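Long-range contacts in glucokinase (PDB 3VGL), which probably phosphorylates D-glucose to D-glucose 6-phosphate with ATP, as a glucokinase of the ROK family that binds zinc: residues 240-245 against 278-283; 7-12 against 81-86; 199-204 against 224-229. All blocks are in the same frame, centred on the assembly; numbering follows the deposited sequence.

Interaction 1 of 3, residues 240-245 against 278-283; sequences AGAGLA and RRWLIG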
ATOM      1  N   ALA A 240      -1.001  -0.282  15.668  1.00 11.06           N
ATOM      2  CA  ALA A 240      -1.038   0.747  16.701  1.00 10.76           C
ATOM      3  C   ALA A 240       0.379   1.295  16.948  1.00 11.92           C
ATOM      4  O   ALA A 240       0.580   2.509  17.032  1.00 11.44           O
ATOM      5  CB  ALA A 240      -1.642   0.185  18.013  1.00 12.07           C
ATOM      6  N   GLY A 241       1.341   0.385  17.066  1.00 11.75           N
ATOM      7  CA  GLY A 241       2.744   0.781  17.301  1.00 12.80           C
ATOM      8  C   GLY A 241       3.358   1.563  16.159  1.00 12.57           C
ATOM      9  O   GLY A 241       4.076   2.542  16.405  1.00 12.66           O
ATOM     10  N   ALA A 242       3.098   1.154  14.913  1.00 12.36           N
ATOM     11  CA  ALA A 242       3.590   1.910  13.746  1.00 13.74           C
ATOM     12  C   ALA A 242       3.022   3.317  13.745  1.00 12.97           C
ATOM     13  O   ALA A 242       3.735   4.290  13.446  1.00 12.91           O
ATOM     14  CB  ALA A 242       3.254   1.200  12.430  1.00 13.33           C
ATOM     15  N   GLY A 243       1.743   3.450  14.083  1.00 12.99           N
ATOM     16  CA  GLY A 243       1.132   4.767  14.147  1.00 12.78           C
ATOM     17  C   GLY A 243       1.708   5.611  15.268  1.00 12.77           C
ATOM     18  O   GLY A 243       1.869   6.814  15.110  1.00 12.86           O
ATOM     19  N   LEU A 244       1.959   5.009  16.438  1.00 12.98           N
ATOM     20  CA  LEU A 244       2.620   5.747  17.526  1.00 13.17           C
ATOM     21  C   LEU A 244       4.004   6.223  17.114  1.00 13.33           C
ATOM     22  O   LEU A 244       4.422   7.335  17.487  1.00 14.18           O
ATOM     23  CB  LEU A 244       2.749   4.892  18.798  1.00 13.32           C
ATOM     24  CG  LEU A 244       1.455   4.636  19.574  1.00 13.97           C
ATOM     25  CD1 LEU A 244       1.805   3.823  20.802  1.00 17.58           C
ATOM     26  CD2 LEU A 244       0.714   5.914  19.978  1.00 15.04           C
ATOM     27  N   ALA A 245       4.715   5.397  16.342  1.00 13.19           N
ATOM     28  CA  ALA A 245       6.016   5.861  15.825  1.00 13.54           C
ATOM     29  C   ALA A 245       5.833   7.073  14.916  1.00 14.17           C
ATOM     30  O   ALA A 245       6.612   8.050  15.012  1.00 15.11           O
ATOM     31  CB  ALA A 245       6.751   4.747  15.151  1.00 13.44           C
ATOM     32  N   ARG A 278       8.673   0.619  19.542  1.00 16.34           N
ATOM     33  CA  ARG A 278      10.131   0.633  19.518  1.00 17.78           C
ATOM     34  C   ARG A 278      10.724   0.081  18.223  1.00 18.66           C
ATOM     35  O   ARG A 278      11.776   0.570  17.774  1.00 19.76           O
ATOM     36  CB  ARG A 278      10.729  -0.058  20.744  1.00 19.34           C
ATOM     37  CG  ARG A 278      10.459   0.680  22.052  1.00 19.89           C
ATOM     38  CD  ARG A 278      11.101   2.081  22.117  1.00 21.00           C
ATOM     39  NE  ARG A 278      12.546   2.035  21.838  1.00 23.25           N
ATOM     40  CZ  ARG A 278      13.478   1.736  22.733  1.00 26.66           C
ATOM     41  NH1 ARG A 278      13.144   1.468  23.981  1.00 26.29           N
ATOM     42  NH2 ARG A 278      14.757   1.710  22.363  1.00 28.43           N
ATOM     43  N   ARG A 279      10.054  -0.907  17.608  1.00 18.32           N
ATOM     44  CA  ARG A 279      10.523  -1.430  16.319  1.00 19.06           C
ATOM     45  C   ARG A 279      10.372  -0.430  15.191  1.00 17.55           C
ATOM     46  O   ARG A 279      11.230  -0.355  14.316  1.00 18.19           O
ATOM     47  CB  ARG A 279       9.826  -2.740  15.958  1.00 19.62           C
ATOM     48  CG  ARG A 279      10.431  -3.917  16.710  1.00 27.58           C
ATOM     49  CD  ARG A 279       9.943  -5.240  16.171  1.00 33.44           C
ATOM     50  NE  ARG A 279       8.817  -5.699  16.969  1.00 40.14           N
ATOM     51  CZ  ARG A 279       7.549  -5.535  16.629  1.00 39.84           C
ATOM     52  NH1 ARG A 279       7.241  -4.941  15.486  1.00 41.34           N
ATOM     53  NH2 ARG A 279       6.597  -5.964  17.433  1.00 37.93           N
ATOM     54  N   TRP A 280       9.299   0.360  15.227  1.00 15.77           N
ATOM     55  CA  TRP A 280       9.023   1.297  14.142  1.00 14.97           C
ATOM     56  C   TRP A 280       9.644   2.683  14.293  1.00 15.10           C
ATOM     57  O   TRP A 280       9.759   3.406  13.319  1.00 14.94           O
ATOM     58  CB  TRP A 280       7.505   1.448  13.940  1.00 14.65           C
ATOM     59  CG  TRP A 280       6.830   0.233  13.420  1.00 15.70           C
ATOM     60  CD1 TRP A 280       6.004  -0.611  14.117  1.00 17.20           C
ATOM     61  CD2 TRP A 280       6.887  -0.272  12.083  1.00 15.86           C
ATOM     62  NE1 TRP A 280       5.562  -1.624  13.297  1.00 18.87           N
ATOM     63  CE2 TRP A 280       6.086  -1.433  12.042  1.00 16.92           C
ATOM     64  CE3 TRP A 280       7.551   0.135  10.919  1.00 15.88           C
ATOM     65  CZ2 TRP A 280       5.919  -2.190  10.874  1.00 18.02           C
ATOM     66  CZ3 TRP A 280       7.392  -0.618   9.772  1.00 16.27           C
ATOM     67  CH2 TRP A 280       6.579  -1.765   9.758  1.00 17.23           C
ATOM     68  N   LEU A 281      10.050   3.060  15.512  1.00 15.62           N
ATOM     69  CA  LEU A 281      10.562   4.416  15.780  1.00 16.16           C
ATOM     70  C   LEU A 281      11.778   4.762  14.907  1.00 17.04           C
ATOM     71  O   LEU A 281      12.765   4.042  14.963  1.00 18.83           O
ATOM     72  CB  LEU A 281      10.920   4.518  17.274  1.00 16.43           C
ATOM     73  CG  LEU A 281      11.338   5.901  17.769  1.00 17.80           C
ATOM     74  CD1 LEU A 281      10.166   6.869  17.647  1.00 16.57           C
ATOM     75  CD2 LEU A 281      11.800   5.784  19.224  1.00 17.43           C
ATOM     76  N   ILE A 282      11.659   5.838  14.112  1.00 17.66           N
ATOM     77  CA  ILE A 282      12.679   6.289  13.116  1.00 18.50           C
ATOM     78  C   ILE A 282      13.992   6.590  13.848  1.00 19.14           C
ATOM     79  O   ILE A 282      13.978   7.163  14.921  1.00 16.56           O
ATOM     80  CB  ILE A 282      12.243   7.631  12.375  1.00 19.27           C
ATOM     81  CG1 ILE A 282      10.944   7.473  11.547  1.00 19.25           C
ATOM     82  CG2 ILE A 282      13.328   8.121  11.423  1.00 21.03           C
ATOM     83  CD1 ILE A 282      11.018   6.451  10.410  1.00 14.93           C
ATOM     84  N   GLY A 283      15.110   6.246  13.223  1.00 20.94           N
ATOM     85  CA  GLY A 283      16.395   6.785  13.647  1.00 23.07           C
ATOM     86  C   GLY A 283      17.134   5.879  14.606  1.00 24.56           C
ATOM     87  O   GLY A 283      18.223   6.220  15.089  1.00 26.26           O
TER
HETATM   88  O   HOH W   1       9.240   7.269  14.130  1.00 13.78           O
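Ala242 lies against one face of the Trp280 indole. Its CB stands 3.6 Å from the centroid of the five-membered ring and only 6° off the ring normal, a CH-pi contact. The pyrrole part of the indole therefore takes the methyl. CD1 of Trp280 also meets the helix backbone, 3.5 Å from Ala242 N. The first torsion of Trp280 sets CG anti to the carbonyl carbon (chi1 -68°), which brings the root of the indole over Ala242.

Ala245, one turn on, points its CB at the other segment. It packs against the base of the same tryptophan, 3.6 Å from Trp280 CB, and against the backbone leading into Leu281. Small residues on this side of the helix let the indole come close. Where the partner helix ends, one water joins the backbones. It donates to Ala245 O at 2.9 Å and accepts from Ile282 N at 2.8 Å.

Arg159 of the second subunit makes a cation-pi contact with Trp280, so the indole also belongs to a subunit interface. The contact is plain packing of helix 227-251 against the C-terminal end of helix 267-280. Leu244 extends it to Ile273 and Phe277 of that helix.

Interaction 2 of 3, residues 7-12 against 81-86; sequences VDIGGT and IDWRHE. With ANP (phosphoaminophosphonic acid-adenylate ester), chain E.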
ATOM      1  N   VAL A   7     -19.983  12.568  30.951  1.00 18.16           N
ATOM      2  CA  VAL A   7     -20.691  11.589  30.124  1.00 18.79           C
ATOM      3  C   VAL A   7     -19.847  11.289  28.884  1.00 18.78           C
ATOM      4  O   VAL A   7     -19.578  12.197  28.089  1.00 20.75           O
ATOM      5  CB  VAL A   7     -22.080  12.115  29.630  1.00 18.87           C
ATOM      6  CG1 VAL A   7     -22.876  10.992  28.924  1.00 20.47           C
ATOM      7  CG2 VAL A   7     -22.890  12.690  30.786  1.00 20.68           C
ATOM      8  N   ASP A   8     -19.414  10.039  28.728  1.00 17.44           N
ATOM      9  CA  ASP A   8     -18.608   9.658  27.559  1.00 17.51           C
ATOM     10  C   ASP A   8     -19.548   8.956  26.604  1.00 17.54           C
ATOM     11  O   ASP A   8     -20.129   7.920  26.946  1.00 17.82           O
ATOM     12  CB  ASP A   8     -17.462   8.728  28.011  1.00 17.61           C
ATOM     13  CG  ASP A   8     -16.515   8.353  26.869  1.00 20.05           C
ATOM     14  OD1 ASP A   8     -16.987   7.938  25.781  1.00 23.82           O
ATOM     15  OD2 ASP A   8     -15.285   8.472  27.068  1.00 24.94           O
ATOM     16  N   ILE A   9     -19.746   9.547  25.421  1.00 16.95           N
ATOM     17  CA  ILE A   9     -20.612   8.950  24.411  1.00 17.29           C
ATOM     18  C   ILE A   9     -19.769   8.393  23.280  1.00 16.51           C
ATOM     19  O   ILE A   9     -19.210   9.152  22.466  1.00 16.33           O
ATOM     20  CB  ILE A   9     -21.619   9.939  23.825  1.00 18.01           C
ATOM     21  CG1 ILE A   9     -22.458  10.526  24.951  1.00 20.47           C
ATOM     22  CG2 ILE A   9     -22.547   9.220  22.825  1.00 19.01           C
ATOM     23  CD1 ILE A   9     -22.812  11.972  24.726  1.00 25.31           C
ATOM     24  N   GLY A  10     -19.675   7.071  23.254  1.00 16.23           N
ATOM     25  CA  GLY A  10     -18.877   6.393  22.215  1.00 16.45           C
ATOM     26  C   GLY A  10     -19.772   5.722  21.190  1.00 16.49           C
ATOM     27  O   GLY A  10     -20.992   5.725  21.313  1.00 16.83           O
ATOM     28  N   GLY A  11     -19.152   5.152  20.155  1.00 16.78           N
ATOM     29  CA  GLY A  11     -19.899   4.425  19.121  1.00 18.44           C
ATOM     30  C   GLY A  11     -20.720   3.259  19.660  1.00 19.69           C
ATOM     31  O   GLY A  11     -21.741   2.901  19.073  1.00 21.98           O
ATOM     32  N   THR A  12     -20.280   2.668  20.775  1.00 20.08           N
ATOM     33  CA  THR A  12     -20.909   1.466  21.318  1.00 21.31           C
ATOM     34  C   THR A  12     -21.607   1.765  22.643  1.00 21.18           C
ATOM     35  O   THR A  12     -22.735   1.322  22.861  1.00 21.73           O
ATOM     36  CB  THR A  12     -19.853   0.320  21.492  1.00 22.07           C
ATOM     37  OG1 THR A  12     -19.249   0.052  20.217  1.00 24.53           O
ATOM     38  CG2 THR A  12     -20.483  -0.974  21.980  1.00 24.74           C
ATOM     39  N   ILE A  81     -21.297   7.394  14.574  1.00 18.10           N
ATOM     40  CA  ILE A  81     -22.542   7.814  15.227  1.00 19.79           C
ATOM     41  C   ILE A  81     -23.220   8.767  14.232  1.00 21.51           C
ATOM     42  O   ILE A  81     -22.547   9.520  13.544  1.00 21.40           O
ATOM     43  CB  ILE A  81     -22.250   8.543  16.568  1.00 19.62           C
ATOM     44  CG1 ILE A  81     -21.641   7.581  17.594  1.00 19.00           C
ATOM     45  CG2 ILE A  81     -23.539   9.181  17.162  1.00 21.28           C
ATOM     46  CD1 ILE A  81     -21.061   8.274  18.778  1.00 17.84           C
ATOM     47  N   ASP A  82     -24.547   8.789  14.201  1.00 24.92           N
ATOM     48  CA  ASP A  82     -25.251   9.653  13.240  1.00 27.33           C
ATOM     49  C   ASP A  82     -25.401  11.104  13.739  1.00 27.42           C
ATOM     50  O   ASP A  82     -26.491  11.565  14.133  1.00 29.79           O
ATOM     51  CB  ASP A  82     -26.588   9.029  12.834  1.00 29.27           C
ATOM     52  CG  ASP A  82     -27.241   9.737  11.646  1.00 32.19           C
ATOM     53  OD1 ASP A  82     -26.529  10.353  10.806  1.00 35.83           O
ATOM     54  OD2 ASP A  82     -28.480   9.650  11.547  1.00 38.30           O
ATOM     55  N   TRP A  83     -24.280  11.812  13.727  1.00 26.46           N
ATOM     56  CA  TRP A  83     -24.223  13.217  14.110  1.00 25.58           C
ATOM     57  C   TRP A  83     -23.693  14.025  12.921  1.00 25.40           C
ATOM     58  O   TRP A  83     -22.611  13.747  12.403  1.00 24.78           O
ATOM     59  CB  TRP A  83     -23.271  13.403  15.295  1.00 24.93           C
ATOM     60  CG  TRP A  83     -23.800  13.112  16.696  1.00 24.36           C
ATOM     61  CD1 TRP A  83     -25.075  13.284  17.161  1.00 25.20           C
ATOM     62  CD2 TRP A  83     -23.023  12.663  17.824  1.00 23.42           C
ATOM     63  NE1 TRP A  83     -25.145  12.966  18.509  1.00 24.33           N
ATOM     64  CE2 TRP A  83     -23.898  12.578  18.934  1.00 23.86           C
ATOM     65  CE3 TRP A  83     -21.678  12.310  17.996  1.00 21.97           C
ATOM     66  CZ2 TRP A  83     -23.466  12.152  20.208  1.00 24.22           C
ATOM     67  CZ3 TRP A  83     -21.242  11.904  19.274  1.00 21.27           C
ATOM     68  CH2 TRP A  83     -22.137  11.825  20.351  1.00 21.65           C
ATOM     69  N   ARG A  84     -24.449  15.037  12.497  1.00 25.76           N
ATOM     70  CA  ARG A  84     -23.956  15.991  11.512  1.00 25.91           C
ATOM     71  C   ARG A  84     -24.393  17.371  11.987  1.00 26.72           C
ATOM     72  O   ARG A  84     -25.588  17.658  12.000  1.00 28.01           O
ATOM     73  CB  ARG A  84     -24.520  15.705  10.107  1.00 26.63           C
ATOM     74  CG  ARG A  84     -24.042  14.398   9.441  1.00 25.54           C
ATOM     75  CD  ARG A  84     -22.577  14.467   9.048  1.00 27.02           C
ATOM     76  NE  ARG A  84     -22.118  13.260   8.366  1.00 26.44           N
ATOM     77  CZ  ARG A  84     -21.669  12.170   8.985  1.00 27.45           C
ATOM     78  NH1 ARG A  84     -21.646  12.100  10.315  1.00 26.86           N
ATOM     79  NH2 ARG A  84     -21.266  11.132   8.259  1.00 27.38           N
ATOM     80  N   HIS A  85     -23.424  18.210  12.362  1.00 26.20           N
ATOM     81  CA  HIS A  85     -23.689  19.557  12.897  1.00 26.97           C
ATOM     82  C   HIS A  85     -24.738  19.484  14.017  1.00 27.57           C
ATOM     83  O   HIS A  85     -25.725  20.246  14.045  1.00 29.47           O
ATOM     84  CB  HIS A  85     -24.104  20.536  11.771  1.00 27.71           C
ATOM     85  CG  HIS A  85     -22.980  20.960  10.871  1.00 27.22           C
ATOM     86  ND1 HIS A  85     -23.121  21.969   9.948  1.00 27.92           N
ATOM     87  CD2 HIS A  85     -21.701  20.522  10.745  1.00 26.13           C
ATOM     88  CE1 HIS A  85     -21.992  22.132   9.285  1.00 28.46           C
ATOM     89  NE2 HIS A  85     -21.109  21.271   9.754  1.00 27.12           N
ATOM     90  N   GLU A  86     -24.499  18.574  14.959  1.00 27.40           N
ATOM     91  CA  GLU A  86     -25.417  18.324  16.066  1.00 27.40           C
ATOM     92  C   GLU A  86     -25.196  19.288  17.256  1.00 27.99           C
ATOM     93  O   GLU A  86     -24.153  19.235  17.913  1.00 26.42           O
ATOM     94  CB  GLU A  86     -25.280  16.859  16.524  1.00 27.29           C
ATOM     95  CG  GLU A  86     -26.080  16.473  17.788  1.00 27.97           C
ATOM     96  CD  GLU A  86     -27.572  16.261  17.516  1.00 33.40           C
ATOM     97  OE1 GLU A  86     -28.313  15.914  18.460  1.00 32.52           O
ATOM     98  OE2 GLU A  86     -27.993  16.433  16.350  1.00 35.31           O
TER
HETATM   99  PB  ANP E 325     -16.830   3.103  22.853  1.00 21.17           P
HETATM  100  O1B ANP E 325     -16.040   3.175  21.543  1.00 22.01           O
HETATM  101  O2B ANP E 325     -18.323   3.040  22.712  1.00 22.81           O
HETATM  102  N3B ANP E 325     -16.448   4.466  23.820  1.00 21.78           N
HETATM  103  PA  ANP E 325     -15.043   1.037  23.893  1.00 22.11           P
HETATM  104  O1A ANP E 325     -15.285  -0.026  24.968  1.00 25.29           O
HETATM  105  O2A ANP E 325     -13.975   2.069  24.084  1.00 22.22           O
HETATM  106  O3A ANP E 325     -16.472   1.728  23.598  1.00 20.68           O
HETATM  107  O5' ANP E 325     -14.752   0.320  22.482  1.00 21.67           O
HETATM  108  C5' ANP E 325     -15.601  -0.712  21.969  1.00 21.07           C
HETATM  109  C4' ANP E 325     -14.796  -1.615  21.058  1.00 20.06           C
HETATM  110  O4' ANP E 325     -13.618  -2.075  21.736  1.00 21.50           O
HETATM  111  C3' ANP E 325     -15.596  -2.842  20.699  1.00 21.52           C
HETATM  112  O3' ANP E 325     -15.106  -3.310  19.440  1.00 24.33           O
HETATM  113  C2' ANP E 325     -15.193  -3.795  21.795  1.00 23.07           C
HETATM  114  O2' ANP E 325     -15.358  -5.149  21.411  1.00 27.66           O
HETATM  115  C1' ANP E 325     -13.730  -3.461  22.050  1.00 22.63           C
HETATM  116  N9  ANP E 325     -13.392  -3.579  23.479  1.00 23.51           N
HETATM  117  C8  ANP E 325     -13.853  -2.836  24.502  1.00 24.94           C
HETATM  118  N7  ANP E 325     -13.294  -3.246  25.686  1.00 27.36           N
HETATM  119  C5  ANP E 325     -12.451  -4.246  25.375  1.00 25.66           C
HETATM  120  C6  ANP E 325     -11.537  -5.163  26.116  1.00 26.86           C
HETATM  121  N6  ANP E 325     -11.392  -5.066  27.463  1.00 30.53           N
HETATM  122  N1  ANP E 325     -10.837  -6.059  25.389  1.00 26.30           N
HETATM  123  C2  ANP E 325     -10.945  -6.198  24.046  1.00 27.46           C
HETATM  124  N3  ANP E 325     -11.767  -5.407  23.317  1.00 25.32           N
HETATM  125  C4  ANP E 325     -12.510  -4.463  23.928  1.00 24.20           C
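Ile81 reaches the chain just after strand 3-9 with the end of its side chain. Its CD1 lies 3.6 Å from Gly10 O and 3.9 Å from Gly11 N. CG1 of Ile81 adds a contact of 3.9 Å to Gly11 CA. The side chain is extended beyond CB, with CD1 anti to CA (chi2 167°), and this carries the terminal methyl to the glycine backbone. The contact is one of a methyl group with peptide atoms, since neither glycine has a side chain to offer.

Ile9 is the second main residue. Its branch methyl CG2 meets the far corner of the Trp83 indole, 3.6 Å from Trp83 CH2, and is more distant from Ile81 CD1. Ile9 and Trp83 cross at a slant.

Trp83 lies beside Ile9 with its six-membered ring. Its indole is also packed from within its own segment: CG2 of Ile81 sits 3.6 Å above the ring plane, over its centre. Ile40 of helix 37-52 touches both Ile81 and Trp83, and Ile44 touches Ile9, so that helix packs against all three residues.

Gly10, Gly11 and Thr12 belong to the nucleotide pocket. Thr12 N gives a hydrogen bond of 2.8 Å to ANP O2B, with an angle of 149° at the hydrogen. A CB on Gly10 would clash with ANP N3B, so the phosphate chain needs a glycine there. This glycine turn after the first strand is one of the phosphate-binding loops of the actin-like ATPase fold.

The contact between the segments is van der Waals packing. Ile81 lies behind the turn and Trp83 beside Ile9 at the strand end, while Thr12 N, among other donors, holds a phosphate oxygen. Nucleotide binding and hydrophobic packing thus use different sides of the same short turn.

Interaction 3 of 3, residues 199-204 against 224-229; sequences AAVLLG and QGDPVA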
ATOM      1  N   ALA A 199      -8.266 -21.676  18.094  1.00 34.55           N
ATOM      2  CA  ALA A 199      -9.152 -20.702  18.737  1.00 33.32           C
ATOM      3  C   ALA A 199     -10.127 -21.334  19.734  1.00 33.88           C
ATOM      4  O   ALA A 199     -11.115 -20.701  20.121  1.00 33.61           O
ATOM      5  CB  ALA A 199      -9.925 -19.918  17.677  1.00 32.11           C
ATOM      6  N   ALA A 200      -9.853 -22.571  20.150  1.00 35.29           N
ATOM      7  CA  ALA A 200     -10.778 -23.311  21.015  1.00 36.22           C
ATOM      8  C   ALA A 200     -11.200 -22.551  22.277  1.00 35.66           C
ATOM      9  O   ALA A 200     -12.399 -22.460  22.581  1.00 35.37           O
ATOM     10  CB  ALA A 200     -10.201 -24.682  21.376  1.00 37.92           C
ATOM     11  N   VAL A 201     -10.218 -22.009  22.998  1.00 35.03           N
ATOM     12  CA  VAL A 201     -10.480 -21.210  24.198  1.00 34.65           C
ATOM     13  C   VAL A 201     -11.307 -19.960  23.869  1.00 33.35           C
ATOM     14  O   VAL A 201     -12.302 -19.665  24.537  1.00 33.30           O
ATOM     15  CB  VAL A 201      -9.163 -20.843  24.940  1.00 34.70           C
ATOM     16  CG1 VAL A 201      -9.408 -19.791  26.023  1.00 34.99           C
ATOM     17  CG2 VAL A 201      -8.523 -22.090  25.539  1.00 36.61           C
ATOM     18  N   LEU A 202     -10.909 -19.236  22.822  1.00 31.96           N
ATOM     19  CA  LEU A 202     -11.633 -18.036  22.418  1.00 30.72           C
ATOM     20  C   LEU A 202     -13.094 -18.320  22.104  1.00 31.61           C
ATOM     21  O   LEU A 202     -13.985 -17.642  22.618  1.00 31.94           O
ATOM     22  CB  LEU A 202     -10.941 -17.364  21.218  1.00 28.26           C
ATOM     23  CG  LEU A 202     -11.612 -16.178  20.517  1.00 26.61           C
ATOM     24  CD1 LEU A 202     -11.821 -15.048  21.489  1.00 24.49           C
ATOM     25  CD2 LEU A 202     -10.760 -15.728  19.342  1.00 25.13           C
ATOM     26  N   LEU A 203     -13.338 -19.319  21.261  1.00 32.93           N
ATOM     27  CA  LEU A 203     -14.701 -19.683  20.875  1.00 33.61           C
ATOM     28  C   LEU A 203     -15.524 -20.177  22.069  1.00 34.73           C
ATOM     29  O   LEU A 203     -16.714 -19.871  22.172  1.00 34.70           O
ATOM     30  CB  LEU A 203     -14.693 -20.712  19.736  1.00 34.38           C
ATOM     31  CG  LEU A 203     -14.030 -20.249  18.426  1.00 33.55           C
ATOM     32  CD1 LEU A 203     -13.569 -21.448  17.607  1.00 35.23           C
ATOM     33  CD2 LEU A 203     -14.956 -19.355  17.606  1.00 33.15           C
ATOM     34  N   GLY A 204     -14.874 -20.898  22.981  1.00 35.84           N
ATOM     35  CA  GLY A 204     -15.518 -21.382  24.210  1.00 37.54           C
ATOM     36  C   GLY A 204     -16.005 -20.286  25.150  1.00 37.01           C
ATOM     37  O   GLY A 204     -16.910 -20.510  25.947  1.00 37.75           O
ATOM     38  N   GLN A 224      -5.139 -16.390  28.628  1.00 36.68           N
ATOM     39  CA  GLN A 224      -5.059 -17.843  28.805  1.00 38.30           C
ATOM     40  C   GLN A 224      -4.179 -18.503  27.740  1.00 38.29           C
ATOM     41  O   GLN A 224      -4.009 -19.725  27.733  1.00 39.76           O
ATOM     42  CB  GLN A 224      -6.461 -18.460  28.798  1.00 38.59           C
ATOM     43  CG  GLN A 224      -7.303 -18.111  30.023  1.00 40.81           C
ATOM     44  CD  GLN A 224      -8.725 -18.653  29.951  1.00 43.66           C
ATOM     45  OE1 GLN A 224      -9.676 -17.985  30.365  1.00 45.03           O
ATOM     46  NE2 GLN A 224      -8.879 -19.861  29.421  1.00 45.19           N
ATOM     47  N   GLY A 225      -3.633 -17.691  26.838  1.00 36.87           N
ATOM     48  CA  GLY A 225      -2.656 -18.150  25.851  1.00 36.37           C
ATOM     49  C   GLY A 225      -3.242 -18.693  24.560  1.00 35.69           C
ATOM     50  O   GLY A 225      -2.544 -19.376  23.810  1.00 36.05           O
ATOM     51  N   ASP A 226      -4.516 -18.386  24.301  1.00 34.18           N
ATOM     52  CA  ASP A 226      -5.180 -18.778  23.058  1.00 32.92           C
ATOM     53  C   ASP A 226      -4.379 -18.185  21.899  1.00 31.58           C
ATOM     54  O   ASP A 226      -4.229 -16.958  21.824  1.00 30.07           O
ATOM     55  CB  ASP A 226      -6.629 -18.264  23.050  1.00 32.22           C
ATOM     56  CG  ASP A 226      -7.382 -18.620  21.778  1.00 32.71           C
ATOM     57  OD1 ASP A 226      -8.178 -19.576  21.799  1.00 33.35           O
ATOM     58  OD2 ASP A 226      -7.200 -17.938  20.751  1.00 29.87           O
ATOM     59  N   PRO A 227      -3.822 -19.043  21.015  1.00 31.23           N
ATOM     60  CA  PRO A 227      -2.910 -18.559  19.966  1.00 29.77           C
ATOM     61  C   PRO A 227      -3.545 -17.557  19.007  1.00 27.82           C
ATOM     62  O   PRO A 227      -2.884 -16.585  18.613  1.00 26.94           O
ATOM     63  CB  PRO A 227      -2.519 -19.832  19.210  1.00 31.05           C
ATOM     64  CG  PRO A 227      -2.786 -20.939  20.149  1.00 32.03           C
ATOM     65  CD  PRO A 227      -3.929 -20.517  21.013  1.00 32.53           C
ATOM     66  N   VAL A 228      -4.798 -17.798  18.630  1.00 26.74           N
ATOM     67  CA  VAL A 228      -5.510 -16.895  17.715  1.00 25.33           C
ATOM     68  C   VAL A 228      -5.718 -15.540  18.383  1.00 24.47           C
ATOM     69  O   VAL A 228      -5.556 -14.496  17.737  1.00 22.37           O
ATOM     70  CB  VAL A 228      -6.846 -17.514  17.215  1.00 25.99           C
ATOM     71  CG1 VAL A 228      -7.851 -16.423  16.784  1.00 25.09           C
ATOM     72  CG2 VAL A 228      -6.576 -18.490  16.071  1.00 26.78           C
ATOM     73  N   ALA A 229      -6.058 -15.542  19.668  1.00 24.56           N
ATOM     74  CA  ALA A 229      -6.249 -14.279  20.385  1.00 23.71           C
ATOM     75  C   ALA A 229      -4.922 -13.523  20.521  1.00 23.61           C
ATOM     76  O   ALA A 229      -4.870 -12.313  20.321  1.00 21.24           O
ATOM     77  CB  ALA A 229      -6.888 -14.525  21.742  1.00 24.87           C
TER
HETATM   78  O   HOH W   2      -7.296 -21.950  22.194  1.00 17.67           O
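Asp226 provides the polar part of the contact with its carboxylate. Leu202 N donates to Asp226 OD1 at 2.9 Å, with an angle of 157° at the hydrogen. The N-H meets OD1 from well above the carboxylate plane, 58° out of it. CG of Asp226 is anti to its backbone N (chi1 179°), which carries CG toward the first turn of helix 200-204. A water adds a second link. It donates to Asp226 OD1 at 2.6 Å and accepts from Val201 N at 3.0 Å.

The other oxygen serves the aspartate's own helix. Asp226 is the N-cap of helix 227-251, and OD2 accepts from Ala229 N at 2.9 Å through its anti lone pair. One carboxylate thus takes N-H groups from the starts of two helices, and both helix ends would favour its negative charge. An alanine here would probably leave Ala229 N without its capping acceptor and Leu202 N without its bond, and would break the water bridge to Val201 N.

The apolar contacts lie beside the carboxylate. Ala199 CB packs 3.9 Å from Val228 CB. CD2 of Leu202 meets Val228 CG1, also at 3.9 Å, and these two side chains cross at about a right angle. At the outer margin the Val201 and Gln224 side chains cross at a slant.

Gly225 ends the preceding helix 215-223 with a Schellman motif, and the chain then turns into helix 227-251 at Asp226. Ala221 of helix 215-223 touches Leu202, Asp226 and Ala229. Ala192 and Arg191 of helix 181-194 pack on Ala199 and Val228, respectively. The contact therefore seats short helix 200-204 against the start of helix 227-251, with helices 181-194 and 215-223 beside it.

In the fold
From the N terminus, interaction 2 comes first. It closes a long loop from the end of strand 3-9 to the segment before helix 88-96, and joins the first mixed sheet to the chain beyond strand 75-77. Interaction 3 follows and closes a short loop round helix 215-223, joining helix 200-204 to the start of helix 227-251. Interaction 1 comes last. Its loop includes strand 255-259, and it joins helix 227-251 to the end of helix 267-280. The three follow in series, and none nests in or crosses another. Interactions 3 and 1 share helix 227-251, with centres about 28 Å apart. Interactions 1 and 2 lie on opposite sides of the chain's centre.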